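2-polyprenyl-6-methoxyphenol hydroxylase-like FAD-dependent oxidoreductase (Streptomyces sp. NRRL 11266, PDB 6UI5) is an FAD-dependent oxidoreductase of the aromatic-ring hydroxylase family that holds its flavin cofactor in a Rossmann-type domain. Local coordinates at residues W174-I186 and D215-P229. Residues are numbered along the deposited sequence; the frame is centred on the assembly and turned at random.
With FAD (flavin-adenine dinucleotide), chain C.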
ATOM      1  N   TRP A 174       8.416 -15.247   0.281  1.00 60.22           N
ATOM      2  CA  TRP A 174       7.579 -16.025   1.192  1.00 64.10           C
ATOM      3  C   TRP A 174       6.869 -17.178   0.490  1.00 68.51           C
ATOM      4  O   TRP A 174       6.217 -17.994   1.151  1.00 70.54           O
ATOM      5  CB  TRP A 174       6.540 -15.132   1.882  1.00 54.26           C
ATOM      6  CG  TRP A 174       5.501 -14.558   0.962  1.00 58.22           C
ATOM      7  CD1 TRP A 174       4.275 -15.092   0.665  1.00 54.50           C
ATOM      8  CD2 TRP A 174       5.591 -13.318   0.231  1.00 53.38           C
ATOM      9  NE1 TRP A 174       3.601 -14.261  -0.216  1.00 52.20           N
ATOM     10  CE2 TRP A 174       4.389 -13.170  -0.493  1.00 55.16           C
ATOM     11  CE3 TRP A 174       6.567 -12.322   0.124  1.00 57.24           C
ATOM     12  CZ2 TRP A 174       4.143 -12.060  -1.318  1.00 53.37           C
ATOM     13  CZ3 TRP A 174       6.322 -11.227  -0.700  1.00 59.12           C
ATOM     14  CH2 TRP A 174       5.126 -11.117  -1.420  1.00 53.64           C
ATOM     15  N   VAL A 175       6.968 -17.248  -0.828  1.00 71.78           N
ATOM     16  CA  VAL A 175       6.461 -18.379  -1.580  1.00 72.65           C
ATOM     17  C   VAL A 175       7.352 -18.541  -2.802  1.00 74.73           C
ATOM     18  O   VAL A 175       7.930 -17.566  -3.307  1.00 67.37           O
ATOM     19  CB  VAL A 175       4.975 -18.178  -1.957  1.00 59.66           C
ATOM     20  CG1 VAL A 175       4.811 -16.946  -2.853  1.00 49.70           C
ATOM     21  CG2 VAL A 175       4.407 -19.466  -2.621  1.00 49.98           C
ATOM     22  N   ILE A 176       7.493 -19.784  -3.254  1.00 75.10           N
ATOM     23  CA  ILE A 176       8.261 -20.094  -4.455  1.00 75.59           C
ATOM     24  C   ILE A 176       7.277 -20.368  -5.585  1.00 70.96           C
ATOM     25  O   ILE A 176       6.549 -21.366  -5.558  1.00 70.68           O
ATOM     26  CB  ILE A 176       9.209 -21.283  -4.248  1.00 73.53           C
ATOM     27  CG1 ILE A 176      10.161 -21.026  -3.078  1.00 75.54           C
ATOM     28  CG2 ILE A 176      10.004 -21.497  -5.509  1.00 72.51           C
ATOM     29  CD1 ILE A 176      10.823 -19.624  -3.097  1.00 78.67           C
ATOM     30  N   VAL A 177       7.248 -19.487  -6.580  1.00 68.43           N
ATOM     31  CA  VAL A 177       6.373 -19.669  -7.735  1.00 64.13           C
ATOM     32  C   VAL A 177       7.046 -20.588  -8.746  1.00 67.86           C
ATOM     33  O   VAL A 177       8.217 -20.395  -9.103  1.00 69.57           O
ATOM     34  CB  VAL A 177       6.021 -18.324  -8.374  1.00 56.06           C
ATOM     35  CG1 VAL A 177       5.111 -18.534  -9.582  1.00 46.88           C
ATOM     36  CG2 VAL A 177       5.364 -17.429  -7.348  1.00 62.94           C
ATOM     37  N   ARG A 178       6.287 -21.561  -9.246  1.00 69.40           N
ATOM     38  CA  ARG A 178       6.780 -22.587 -10.158  1.00 72.01           C
ATOM     39  C   ARG A 178       5.810 -22.743 -11.316  1.00 71.24           C
ATOM     40  O   ARG A 178       4.595 -22.570 -11.163  1.00 66.47           O
ATOM     41  CB  ARG A 178       6.901 -23.940  -9.470  1.00 67.93           C
ATOM     42  CG  ARG A 178       5.533 -24.399  -8.998  1.00 66.31           C
ATOM     43  CD  ARG A 178       5.325 -24.083  -7.555  1.00 56.63           C
ATOM     44  NE  ARG A 178       6.155 -24.982  -6.785  1.00 93.17           N
ATOM     45  CZ  ARG A 178       6.779 -24.656  -5.671  1.00100.23           C
ATOM     46  NH1 ARG A 178       6.683 -23.428  -5.165  1.00105.93           N
ATOM     47  NH2 ARG A 178       7.519 -25.569  -5.061  1.00106.22           N
ATOM     48  N   GLY A 179       6.344 -23.121 -12.460  1.00 68.56           N
ATOM     49  CA  GLY A 179       5.478 -23.503 -13.549  1.00 74.15           C
ATOM     50  C   GLY A 179       6.264 -24.069 -14.703  1.00 73.11           C
ATOM     51  O   GLY A 179       7.421 -24.467 -14.560  1.00 79.26           O
ATOM     52  N   ILE A 180       5.617 -24.111 -15.859  1.00 63.71           N
ATOM     53  CA  ILE A 180       6.327 -24.357 -17.100  1.00 69.62           C
ATOM     54  C   ILE A 180       5.792 -23.382 -18.132  1.00 66.29           C
ATOM     55  O   ILE A 180       4.739 -22.764 -17.955  1.00 67.94           O
ATOM     56  CB  ILE A 180       6.237 -25.829 -17.616  1.00 73.26           C
ATOM     57  CG1 ILE A 180       4.854 -26.130 -18.166  1.00 76.54           C
ATOM     58  CG2 ILE A 180       6.656 -26.839 -16.535  1.00 66.71           C
ATOM     59  CD1 ILE A 180       4.823 -26.182 -19.659  1.00 76.37           C
ATOM     60  N   VAL A 181       6.553 -23.250 -19.217  1.00 64.07           N
ATOM     61  CA  VAL A 181       6.286 -22.278 -20.265  1.00 67.86           C
ATOM     62  C   VAL A 181       6.892 -22.842 -21.541  1.00 71.64           C
ATOM     63  O   VAL A 181       7.737 -23.732 -21.498  1.00 70.06           O
ATOM     64  CB  VAL A 181       6.883 -20.892 -19.907  1.00 67.50           C
ATOM     65  CG1 VAL A 181       8.398 -20.983 -19.829  1.00 68.84           C
ATOM     66  CG2 VAL A 181       6.461 -19.812 -20.906  1.00 59.74           C
ATOM     67  N   GLY A 182       6.435 -22.334 -22.678  1.00 74.50           N
ATOM     68  CA  GLY A 182       6.955 -22.715 -23.973  1.00 78.93           C
ATOM     69  C   GLY A 182       5.820 -22.777 -24.972  1.00 91.13           C
ATOM     70  O   GLY A 182       4.717 -22.307 -24.706  1.00 98.12           O
ATOM     71  N   ASP A 183       6.112 -23.379 -26.134  1.00 88.31           N
ATOM     72  CA  ASP A 183       5.158 -23.498 -27.235  1.00 79.75           C
ATOM     73  C   ASP A 183       4.891 -24.964 -27.570  1.00 87.58           C
ATOM     74  O   ASP A 183       5.793 -25.694 -28.000  1.00 80.03           O
ATOM     75  CB  ASP A 183       5.643 -22.756 -28.474  1.00 79.41           C
ATOM     76  CG  ASP A 183       6.187 -21.354 -28.142  1.00 87.75           C
ATOM     77  OD1 ASP A 183       5.357 -20.428 -28.018  1.00 88.22           O
ATOM     78  OD2 ASP A 183       7.423 -21.166 -28.060  1.00 85.83           O
ATOM     79  N   VAL A 184       3.661 -25.388 -27.381  1.00 92.15           N
ATOM     80  CA  VAL A 184       3.186 -26.668 -27.882  1.00 94.57           C
ATOM     81  C   VAL A 184       2.676 -26.480 -29.302  1.00 99.55           C
ATOM     82  O   VAL A 184       2.168 -25.420 -29.665  1.00 97.63           O
ATOM     83  CB  VAL A 184       2.084 -27.254 -26.969  1.00 92.29           C
ATOM     84  CG1 VAL A 184       2.567 -27.338 -25.538  1.00 95.09           C
ATOM     85  CG2 VAL A 184       0.804 -26.419 -27.083  1.00 94.04           C
ATOM     86  N   ALA A 185       2.824 -27.508 -30.128  1.00102.69           N
ATOM     87  CA  ALA A 185       1.977 -27.601 -31.302  1.00106.55           C
ATOM     88  C   ALA A 185       0.711 -28.346 -30.931  1.00105.55           C
ATOM     89  O   ALA A 185       0.727 -29.293 -30.144  1.00 94.64           O
ATOM     90  CB  ALA A 185       2.661 -28.288 -32.473  1.00101.22           C
ATOM     91  N   ILE A 186      -0.395 -27.882 -31.489  1.00107.92           N
ATOM     92  CA  ILE A 186      -1.711 -28.265 -31.017  1.00119.52           C
ATOM     93  C   ILE A 186      -2.682 -27.557 -31.941  1.00131.67           C
ATOM     94  O   ILE A 186      -2.453 -26.405 -32.331  1.00127.73           O
ATOM     95  CB  ILE A 186      -1.901 -27.895 -29.526  1.00114.61           C
ATOM     96  CG1 ILE A 186      -3.050 -28.678 -28.918  1.00108.11           C
ATOM     97  CG2 ILE A 186      -2.130 -26.414 -29.338  1.00108.46           C
ATOM     98  CD1 ILE A 186      -2.937 -30.092 -29.247  1.00101.95           C
ATOM     99  N   ASP A 215      -1.646 -23.418 -35.370  1.00129.31           N
ATOM    100  CA  ASP A 215      -1.131 -24.728 -34.998  1.00138.55           C
ATOM    101  C   ASP A 215      -0.218 -24.716 -33.782  1.00133.19           C
ATOM    102  O   ASP A 215      -0.024 -25.771 -33.171  1.00146.71           O
ATOM    103  CB  ASP A 215      -0.370 -25.360 -36.178  1.00146.39           C
ATOM    104  CG  ASP A 215      -1.213 -25.444 -37.435  1.00152.18           C
ATOM    105  OD1 ASP A 215      -2.451 -25.564 -37.321  1.00155.29           O
ATOM    106  OD2 ASP A 215      -0.637 -25.389 -38.541  1.00154.26           O
ATOM    107  N   VAL A 216       0.346 -23.571 -33.419  1.00117.78           N
ATOM    108  CA  VAL A 216       1.222 -23.449 -32.262  1.00103.86           C
ATOM    109  C   VAL A 216       0.538 -22.569 -31.228  1.00106.33           C
ATOM    110  O   VAL A 216      -0.130 -21.588 -31.577  1.00109.47           O
ATOM    111  CB  VAL A 216       2.594 -22.871 -32.669  1.00 88.91           C
ATOM    112  CG1 VAL A 216       3.392 -22.355 -31.439  1.00 69.23           C
ATOM    113  CG2 VAL A 216       3.398 -23.912 -33.464  1.00 83.65           C
ATOM    114  N   MET A 217       0.701 -22.922 -29.956  1.00105.40           N
ATOM    115  CA  MET A 217       0.223 -22.114 -28.843  1.00 99.25           C
ATOM    116  C   MET A 217       1.338 -21.959 -27.824  1.00 89.02           C
ATOM    117  O   MET A 217       2.081 -22.907 -27.552  1.00 80.46           O
ATOM    118  CB  MET A 217      -1.010 -22.743 -28.190  1.00100.88           C
ATOM    119  CG  MET A 217      -1.632 -21.900 -27.114  1.00104.86           C
ATOM    120  SD  MET A 217      -3.194 -22.553 -26.481  1.00118.31           S
ATOM    121  CE  MET A 217      -2.659 -23.809 -25.337  1.00118.71           C
ATOM    122  N   ARG A 218       1.472 -20.748 -27.287  1.00 92.69           N
ATOM    123  CA  ARG A 218       2.344 -20.512 -26.144  1.00 85.94           C
ATOM    124  C   ARG A 218       1.550 -20.732 -24.868  1.00 87.16           C
ATOM    125  O   ARG A 218       0.372 -20.366 -24.784  1.00 84.15           O
ATOM    126  CB  ARG A 218       2.934 -19.104 -26.167  1.00 75.50           C
ATOM    127  CG  ARG A 218       3.754 -18.751 -24.944  1.00 63.13           C
ATOM    128  CD  ARG A 218       4.700 -17.647 -25.299  1.00 63.14           C
ATOM    129  NE  ARG A 218       5.632 -18.110 -26.304  1.00 56.06           N
ATOM    130  CZ  ARG A 218       6.383 -17.327 -27.065  1.00 60.81           C
ATOM    131  NH1 ARG A 218       6.327 -15.995 -26.951  1.00 59.88           N
ATOM    132  NH2 ARG A 218       7.213 -17.896 -27.936  1.00 53.94           N
ATOM    133  N   VAL A 219       2.189 -21.371 -23.888  1.00 94.79           N
ATOM    134  CA  VAL A 219       1.511 -21.822 -22.678  1.00 96.90           C
ATOM    135  C   VAL A 219       2.327 -21.400 -21.466  1.00 93.08           C
ATOM    136  O   VAL A 219       3.559 -21.502 -21.468  1.00 93.24           O
ATOM    137  CB  VAL A 219       1.293 -23.344 -22.691  1.00105.38           C
ATOM    138  CG1 VAL A 219       0.517 -23.718 -23.926  1.00113.91           C
ATOM    139  CG2 VAL A 219       2.624 -24.085 -22.686  1.00108.67           C
ATOM    140  N   PHE A 220       1.644 -20.897 -20.441  1.00 87.50           N
ATOM    141  CA  PHE A 220       2.310 -20.427 -19.236  1.00 77.77           C
ATOM    142  C   PHE A 220       1.506 -20.847 -18.019  1.00 72.96           C
ATOM    143  O   PHE A 220       0.286 -20.666 -17.984  1.00 72.55           O
ATOM    144  CB  PHE A 220       2.485 -18.906 -19.248  1.00 75.53           C
ATOM    145  CG  PHE A 220       3.148 -18.374 -18.025  1.00 69.98           C
ATOM    146  CD1 PHE A 220       4.535 -18.355 -17.920  1.00 67.38           C
ATOM    147  CD2 PHE A 220       2.390 -17.904 -16.964  1.00 68.09           C
ATOM    148  CE1 PHE A 220       5.156 -17.874 -16.781  1.00 58.18           C
ATOM    149  CE2 PHE A 220       2.996 -17.419 -15.831  1.00 68.87           C
ATOM    150  CZ  PHE A 220       4.384 -17.408 -15.737  1.00 68.11           C
ATOM    151  N   SER A 221       2.190 -21.398 -17.027  1.00 71.27           N
ATOM    152  CA  SER A 221       1.562 -21.762 -15.767  1.00 75.36           C
ATOM    153  C   SER A 221       2.362 -21.175 -14.613  1.00 68.29           C
ATOM    154  O   SER A 221       3.592 -21.091 -14.664  1.00 79.61           O
ATOM    155  CB  SER A 221       1.482 -23.286 -15.603  1.00 71.27           C
ATOM    156  OG  SER A 221       2.796 -23.817 -15.534  1.00 63.85           O
ATOM    157  N   ALA A 222       1.656 -20.810 -13.552  1.00 66.59           N
ATOM    158  CA  ALA A 222       2.269 -20.193 -12.379  1.00 69.17           C
ATOM    159  C   ALA A 222       1.540 -20.688 -11.141  1.00 76.18           C
ATOM    160  O   ALA A 222       0.344 -20.425 -10.974  1.00 76.67           O
ATOM    161  CB  ALA A 222       2.210 -18.672 -12.457  1.00 56.43           C
ATOM    162  N   GLU A 223       2.251 -21.397 -10.275  1.00 74.50           N
ATOM    163  CA  GLU A 223       1.626 -22.104  -9.171  1.00 68.22           C
ATOM    164  C   GLU A 223       2.286 -21.695  -7.864  1.00 72.79           C
ATOM    165  O   GLU A 223       3.508 -21.542  -7.796  1.00 74.80           O
ATOM    166  CB  GLU A 223       1.708 -23.629  -9.388  1.00 61.17           C
ATOM    167  CG  GLU A 223       0.655 -24.130 -10.365  1.00 70.19           C
ATOM    168  CD  GLU A 223       0.676 -25.649 -10.570  1.00 86.45           C
ATOM    169  OE1 GLU A 223       1.441 -26.138 -11.438  1.00 93.57           O
ATOM    170  OE2 GLU A 223      -0.074 -26.362  -9.858  1.00 89.12           O
ATOM    171  N   PHE A 224       1.468 -21.500  -6.833  1.00 65.92           N
ATOM    172  CA  PHE A 224       1.960 -21.068  -5.538  1.00 70.26           C
ATOM    173  C   PHE A 224       1.935 -22.264  -4.602  1.00 66.39           C
ATOM    174  O   PHE A 224       0.891 -22.908  -4.437  1.00 69.14           O
ATOM    175  CB  PHE A 224       1.124 -19.909  -4.971  1.00 70.87           C
ATOM    176  CG  PHE A 224       1.242 -18.624  -5.754  1.00 73.31           C
ATOM    177  CD1 PHE A 224       2.247 -17.712  -5.474  1.00 78.61           C
ATOM    178  CD2 PHE A 224       0.337 -18.317  -6.757  1.00 75.71           C
ATOM    179  CE1 PHE A 224       2.340 -16.518  -6.177  1.00 76.34           C
ATOM    180  CE2 PHE A 224       0.435 -17.131  -7.468  1.00 74.71           C
ATOM    181  CZ  PHE A 224       1.436 -16.238  -7.180  1.00 73.41           C
ATOM    182  N   SER A 225       3.077 -22.552  -3.981  1.00 63.03           N
ATOM    183  CA  SER A 225       3.106 -23.583  -2.954  1.00 74.33           C
ATOM    184  C   SER A 225       4.201 -23.268  -1.945  1.00 78.42           C
ATOM    185  O   SER A 225       5.212 -22.640  -2.278  1.00 82.58           O
ATOM    186  CB  SER A 225       3.339 -24.982  -3.547  1.00 65.36           C
ATOM    187  OG  SER A 225       3.706 -25.896  -2.522  1.00 78.25           O
ATOM    188  N   THR A 226       3.998 -23.735  -0.720  1.00 81.40           N
ATOM    189  CA  THR A 226       4.955 -23.620   0.377  1.00 99.06           C
ATOM    190  C   THR A 226       5.915 -24.815   0.480  1.00107.33           C
ATOM    191  O   THR A 226       6.188 -25.249   1.599  1.00110.41           O
ATOM    192  CB  THR A 226       4.163 -23.442   1.670  1.00107.46           C
ATOM    193  OG1 THR A 226       5.020 -23.614   2.806  1.00115.16           O
ATOM    194  CG2 THR A 226       3.035 -24.471   1.723  1.00102.30           C
ATOM    195  N   GLU A 227       6.441 -25.378  -0.611  1.00108.09           N
ATOM    196  CA  GLU A 227       7.390 -26.482  -0.506  1.00116.78           C
ATOM    197  C   GLU A 227       8.054 -26.679  -1.872  1.00116.00           C
ATOM    198  O   GLU A 227       7.419 -26.396  -2.897  1.00130.70           O
ATOM    199  CB  GLU A 227       6.680 -27.766  -0.011  1.00126.34           C
ATOM    200  CG  GLU A 227       7.654 -28.926   0.201  1.00136.09           C
ATOM    201  CD  GLU A 227       7.474 -29.765   1.468  1.00140.60           C
ATOM    202  OE1 GLU A 227       7.542 -30.998   1.360  1.00135.43           O
ATOM    203  OE2 GLU A 227       7.320 -29.211   2.575  1.00144.51           O
ATOM    204  N   PRO A 228       9.331 -27.133  -1.924  1.00102.08           N
ATOM    205  CA  PRO A 228      10.153 -26.856  -3.115  1.00 99.72           C
ATOM    206  C   PRO A 228       9.583 -27.423  -4.398  1.00 94.67           C
ATOM    207  O   PRO A 228       8.802 -28.393  -4.384  1.00 88.25           O
ATOM    208  CB  PRO A 228      11.496 -27.532  -2.772  1.00101.12           C
ATOM    209  CG  PRO A 228      11.605 -27.451  -1.341  1.00 97.84           C
ATOM    210  CD  PRO A 228      10.213 -27.456  -0.783  1.00 95.68           C
ATOM    211  N   PRO A 229       9.984 -26.865  -5.551  1.00 85.28           N
ATOM    212  CA  PRO A 229       9.467 -27.334  -6.838  1.00 87.04           C
ATOM    213  C   PRO A 229       9.846 -28.782  -7.091  1.00 76.67           C
ATOM    214  O   PRO A 229      10.977 -29.196  -6.849  1.00 77.32           O
ATOM    215  CB  PRO A 229      10.141 -26.395  -7.845  1.00 89.54           C
ATOM    216  CG  PRO A 229      10.547 -25.200  -7.050  1.00 82.13           C
ATOM    217  CD  PRO A 229      10.930 -25.751  -5.722  1.00 84.81           C
TER
HETATM  218  PA  FAD C 601      18.589 -13.718 -20.271  1.00 59.68           P
HETATM  219  O1A FAD C 601      17.323 -13.562 -21.084  1.00 55.11           O
HETATM  220  O2A FAD C 601      18.381 -14.841 -19.269  1.00 57.52           O
HETATM  221  O5B FAD C 601      19.915 -13.872 -21.254  1.00 62.68           O
HETATM  222  C5B FAD C 601      21.173 -14.215 -20.696  1.00 71.08           C
HETATM  223  C4B FAD C 601      22.049 -14.859 -21.819  1.00 77.94           C
HETATM  224  O4B FAD C 601      23.287 -15.078 -21.447  1.00 73.70           O
HETATM  225  C3B FAD C 601      21.490 -16.254 -22.186  1.00 83.55           C
HETATM  226  O3B FAD C 601      21.559 -16.404 -23.536  1.00 79.98           O
HETATM  227  C2B FAD C 601      22.445 -17.236 -21.479  1.00 80.76           C
HETATM  228  O2B FAD C 601      22.296 -18.563 -22.131  1.00 89.81           O
HETATM  229  C1B FAD C 601      23.598 -16.675 -21.718  1.00 75.56           C
HETATM  230  N9A FAD C 601      24.676 -17.002 -20.805  1.00 65.24           N
HETATM  231  C8A FAD C 601      24.573 -17.252 -19.480  1.00 57.26           C
HETATM  232  N7A FAD C 601      25.819 -17.439 -18.995  1.00 60.20           N
HETATM  233  C5A FAD C 601      26.691 -17.284 -20.021  1.00 67.77           C
HETATM  234  C6A FAD C 601      28.076 -17.359 -20.097  1.00 69.97           C
HETATM  235  N6A FAD C 601      29.209 -17.625 -19.223  1.00 77.11           N
HETATM  236  N1A FAD C 601      28.703 -17.167 -21.262  1.00 62.51           N
HETATM  237  C2A FAD C 601      27.993 -16.885 -22.376  1.00 61.82           C
HETATM  238  N3A FAD C 601      26.634 -16.795 -22.297  1.00 63.46           N
HETATM  239  C4A FAD C 601      25.985 -16.997 -21.129  1.00 61.36           C
HETATM  240  N1  FAD C 601       9.697 -10.913 -19.771  1.00127.45           N
HETATM  241  C2  FAD C 601       8.595  -9.975 -20.133  1.00130.83           C
HETATM  242  O2  FAD C 601       8.814  -8.858 -20.469  1.00127.15           O
HETATM  243  N3  FAD C 601       7.188 -10.466 -20.074  1.00133.20           N
HETATM  244  C4  FAD C 601       6.925 -11.848 -19.667  1.00128.31           C
HETATM  245  O4  FAD C 601       5.819 -12.269 -19.611  1.00133.82           O
HETATM  246  C4X FAD C 601       8.065 -12.767 -19.305  1.00114.62           C
HETATM  247  N5  FAD C 601       7.738 -14.116 -18.905  1.00108.58           N
HETATM  248  C5X FAD C 601       8.837 -15.040 -18.529  1.00112.73           C
HETATM  249  C6  FAD C 601       8.509 -16.340 -18.138  1.00109.90           C
HETATM  250  C7  FAD C 601       9.518 -17.230 -17.788  1.00113.14           C
HETATM  251  C7M FAD C 601       8.866 -18.553 -17.410  1.00115.16           C
HETATM  252  C8  FAD C 601      10.868 -16.849 -17.823  1.00117.89           C
HETATM  253  C8M FAD C 601      11.911 -17.901 -17.423  1.00117.06           C
HETATM  254  C9  FAD C 601      11.202 -15.540 -18.214  1.00121.32           C
HETATM  255  C9A FAD C 601      10.190 -14.617 -18.568  1.00117.47           C
HETATM  256  N10 FAD C 601      10.530 -13.202 -18.980  1.00103.20           N
HETATM  257  C10 FAD C 601       9.442 -12.302 -19.355  1.00114.38           C
HETATM  258  C1' FAD C 601      11.949 -12.802 -19.048  1.00 88.92           C
HETATM  259  C2' FAD C 601      12.439 -11.593 -18.231  1.00 86.31           C
HETATM  260  O2' FAD C 601      12.151 -10.397 -18.855  1.00 89.25           O
HETATM  261  C3' FAD C 601      13.965 -11.599 -18.151  1.00 88.27           C
HETATM  262  O3' FAD C 601      14.319 -10.660 -17.186  1.00 94.40           O
HETATM  263  C4' FAD C 601      14.705 -11.192 -19.441  1.00 81.21           C
HETATM  264  O4' FAD C 601      14.434 -12.009 -20.544  1.00 79.59           O
HETATM  265  C5' FAD C 601      16.184 -11.374 -19.078  1.00 71.08           C
HETATM  266  O5' FAD C 601      17.012 -10.677 -19.968  1.00 55.95           O
HETATM  267  P   FAD C 601      18.655 -10.811 -19.856  1.00 60.77           P
HETATM  268  O1P FAD C 601      19.259 -10.536 -21.213  1.00 48.53           O
HETATM  269  O2P FAD C 601      19.276  -9.966 -18.760  1.00 64.51           O
HETATM  270  O3P FAD C 601      18.916 -12.369 -19.371  1.00 77.94           O
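With CG anti to the backbone N in Arg218 (chi1 175°) and anti to the carbonyl carbon in Asp183 (chi1 -45°), the two side chains run alongside each other and meet in a salt bridge. Arg218 NE meets Asp183 OD1 at 2.9 Å on the syn side, tilted out of the carboxylate plane, in a bent bond; the two planes are 50° apart. OD1 takes NE and, more weakly, NH2 of the same guanidinium. The next pair on this face is Val181 and Phe220. Val181 CG2 meets the ring at its edge, 3.8 Å from Phe220 CD1, while Val181 CG1 comes to 3.5 Å from the methyl C7M of FAD, a carbon that also sits at the edge of the Phe220 ring. Farther along, Phe224 takes Val177 CG2 against CE1 at 3.4 Å and Val175 CG1 in the plane of its ring; a second ring, Tyr350, lies nearly parallel to it.

Main-chain bonds join the antiparallel strands 176-185 and 216-225, among them Val219 N to Gly182 O at 2.8 Å. At Ser221 the ladder keeps its partner but changes acceptor: Ser221 N still gives its hydrogen to Ile180 O, while Ile180 N bonds to Ser221 OG at 2.9 Å in a nearly straight bond. Ser221 O turns to Tyr264 OH and accepts a CA-H...O contact from Gly179. On the other face Val184 CG2 touches Val219 CG1 at 4.2 Å, and Leu241 of helix 238-249 packs on both. Glu223 carries its carboxylate to Arg247. Strand 257-271 pairs with the far edge of strand 176-185. Together these strands belong to the antiparallel sheet beside the Rossmann-type domain of FAD-dependent aromatic hydroxylases, and Val181 and Phe220 belong to the FAD pocket of this protein.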